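Local coordinates for N-acetylglucosamine-6-phosphate deacetylase (Thermotoga maritima, PDB 1O12) that removes the acetyl group from N-acetylglucosamine-6-phosphate by hydrolysis, as a metal-dependent deacetylase of the NagA family, at the interface of chains A and B. Residues are numbered along the deposited sequence; one frame, centred on the assembly and turned at random. Chains: chain A/B, N-acetylglucosamine-6-phosphate deacetylase.

The interface of chains A and B. Residues chain A 217-220, 222, 226; chain B 245-246, 248-249, 252.
The side-chain hydroxyl OG of B:Ser246 meets the backbone carbonyl oxygen O of A:Arg220 at 3.2 Å, a weak hydrogen bond, while accepting a near-straight one from the backbone N of B:Met249 at 3.1 Å (164° at the hydrogen). The second bond is a helix N-cap: B:Ser246 immediately precedes helix 247-257 of this NagA-family amidohydrolase, and its OG, set between the backbone N and the carbonyl carbon (chi1 62°), turns back to the first turn. An alanine here would have no hydroxyl and would probably leave the amide of B:Met249 without its cap and the carbonyl of A:Arg220 without its direct hydroxyl partner. That carbonyl is also linked through water 1, 3.2 Å from O of A:Arg220, to the carboxylate oxygen OE1 of B:Glu248, whose bend at chi2 (73°) carries the carboxylate back toward the N-terminal end of the helix, where OE1 reaches the water. Next to it, the backbone N of B:Ser246 gives a weak hydrogen bond to O of A:His219, and CB and CG of B:Met249, a selenomethionine, pack against the same oxygen. Apolar contacts continue along the helix. A:Ile222 lays CD1 against CB of B:Glu248 at 3.6 Å, the two side chains crossing at about a right angle, and rests CG2 on CB of B:Met249 at 4.0 Å. Farther along, A:Leu217 and B:Leu252 meet tip to tip, CD1 to CD2 at 3.9 Å. Two-fold symmetry repeats each contact with the chains exchanged. The patch belongs to the dimer of the deposited assembly, which may be the biological one, and its centre lies about 26 Å from A:Asp267, the predicted catalytic acid/base.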
loop_
_atom_site.group_PDB
_atom_site.type_symbol
_atom_site.label_atom_id
_atom_site.label_comp_id
_atom_site.label_asym_id
_atom_site.label_seq_id
_atom_site.Cartn_x
_atom_site.Cartn_y
_atom_site.Cartn_z
ATOM N N LEU A 217 4.982 -6.678 4.461
ATOM C CA LEU A 217 5.520 -6.039 3.281
ATOM C C LEU A 217 6.900 -5.450 3.620
ATOM O O LEU A 217 7.039 -4.596 4.512
ATOM C CB LEU A 217 4.568 -4.939 2.845
ATOM C CG LEU A 217 4.975 -4.089 1.656
ATOM C CD1 LEU A 217 4.482 -4.751 0.419
ATOM C CD2 LEU A 217 4.363 -2.692 1.790
ATOM N N HIS A 218 7.922 -5.917 2.916
ATOM C CA HIS A 218 9.273 -5.422 3.124
ATOM C C HIS A 218 9.755 -4.596 1.928
ATOM O O HIS A 218 9.224 -4.732 0.813
ATOM C CB HIS A 218 10.236 -6.588 3.397
ATOM C CG HIS A 218 9.990 -7.258 4.709
ATOM N ND1 HIS A 218 9.937 -6.562 5.901
ATOM C CD2 HIS A 218 9.737 -8.554 5.020
ATOM C CE1 HIS A 218 9.661 -7.399 6.885
ATOM N NE2 HIS A 218 9.531 -8.613 6.377
ATOM N N HIS A 219 10.771 -3.765 2.174
ATOM C CA HIS A 219 11.359 -2.875 1.167
ATOM C C HIS A 219 11.806 -3.514 -0.162
ATOM O O HIS A 219 11.751 -2.867 -1.205
ATOM C CB HIS A 219 12.527 -2.090 1.793
ATOM C CG HIS A 219 13.780 -2.891 1.957
ATOM N ND1 HIS A 219 14.804 -2.868 1.032
ATOM C CD2 HIS A 219 14.161 -3.766 2.915
ATOM C CE1 HIS A 219 15.762 -3.696 1.411
ATOM N NE2 HIS A 219 15.396 -4.255 2.551
ATOM N N ARG A 220 12.231 -4.773 -0.141
ATOM C CA ARG A 220 12.658 -5.447 -1.376
ATOM C C ARG A 220 11.810 -6.704 -1.687
ATOM O O ARG A 220 11.483 -6.991 -2.841
ATOM C CB ARG A 220 14.138 -5.817 -1.264
ATOM C CG ARG A 220 14.828 -6.018 -2.593
ATOM C CD ARG A 220 16.319 -6.091 -2.355
ATOM N NE ARG A 220 17.086 -6.249 -3.585
ATOM C CZ ARG A 220 18.341 -6.683 -3.600
ATOM N NH1 ARG A 220 18.929 -6.989 -2.443
ATOM N NH2 ARG A 220 18.997 -6.820 -4.756
ATOM N N ILE A 222 8.380 -7.885 -1.313
ATOM C CA ILE A 222 7.055 -7.418 -0.962
ATOM C C ILE A 222 6.123 -8.553 -0.568
ATOM O O ILE A 222 5.092 -8.324 0.089
ATOM C CB ILE A 222 6.444 -6.533 -2.096
ATOM C CG1 ILE A 222 6.204 -7.343 -3.360
ATOM C CG2 ILE A 222 7.396 -5.375 -2.406
ATOM C CD1 ILE A 222 5.447 -6.556 -4.405
ATOM N N GLY A 226 2.441 -7.847 -0.560
ATOM C CA GLY A 226 2.757 -6.871 -1.583
ATOM C C GLY A 226 2.072 -7.202 -2.884
ATOM O O GLY A 226 1.621 -6.307 -3.607
ATOM N N LEU B 245 14.635 -0.390 -2.864
ATOM C CA LEU B 245 13.259 -0.751 -3.173
ATOM C C LEU B 245 13.340 -1.590 -4.411
ATOM O O LEU B 245 14.039 -1.230 -5.349
ATOM C CB LEU B 245 12.388 0.464 -3.499
ATOM C CG LEU B 245 11.959 1.408 -2.387
ATOM C CD1 LEU B 245 13.014 2.417 -2.134
ATOM C CD2 LEU B 245 10.722 2.124 -2.808
ATOM N N SER B 246 12.638 -2.705 -4.428
ATOM C CA SER B 246 12.619 -3.546 -5.620
ATOM C C SER B 246 11.721 -2.814 -6.615
ATOM O O SER B 246 10.916 -1.959 -6.228
ATOM C CB SER B 246 11.979 -4.887 -5.309
ATOM O OG SER B 246 10.628 -4.687 -4.906
ATOM N N GLU B 248 9.147 -3.818 -7.933
ATOM C CA GLU B 248 7.749 -4.092 -7.590
ATOM C C GLU B 248 7.277 -3.118 -6.516
ATOM O O GLU B 248 6.157 -2.589 -6.597
ATOM C CB GLU B 248 7.563 -5.529 -7.092
ATOM C CG GLU B 248 7.769 -6.609 -8.145
ATOM C CD GLU B 248 9.239 -6.819 -8.525
ATOM O OE1 GLU B 248 10.109 -6.787 -7.615
ATOM O OE2 GLU B 248 9.509 -7.044 -9.738
HETATM N N MSE B 249 8.126 -2.893 -5.511
HETATM C CA MSE B 249 7.821 -1.940 -4.452
HETATM C C MSE B 249 7.612 -0.523 -5.033
HETATM O O MSE B 249 6.673 0.189 -4.671
HETATM C CB MSE B 249 8.964 -1.897 -3.440
HETATM C CG MSE B 249 8.722 -0.927 -2.293
HETATM SE SE MSE B 249 7.170 -1.341 -1.134
HETATM C CE MSE B 249 7.140 0.220 0.002
ATOM N N LEU B 252 4.388 -0.235 -6.618
ATOM C CA LEU B 252 3.343 -0.180 -5.607
ATOM C C LEU B 252 3.105 1.239 -5.062
ATOM O O LEU B 252 1.956 1.726 -5.006
ATOM C CB LEU B 252 3.700 -1.113 -4.451
ATOM C CG LEU B 252 2.690 -1.215 -3.296
ATOM C CD1 LEU B 252 1.284 -1.470 -3.824
ATOM C CD2 LEU B 252 3.111 -2.375 -2.383
HETATM O O HOH W 1 9.466 -8.261 -4.923
#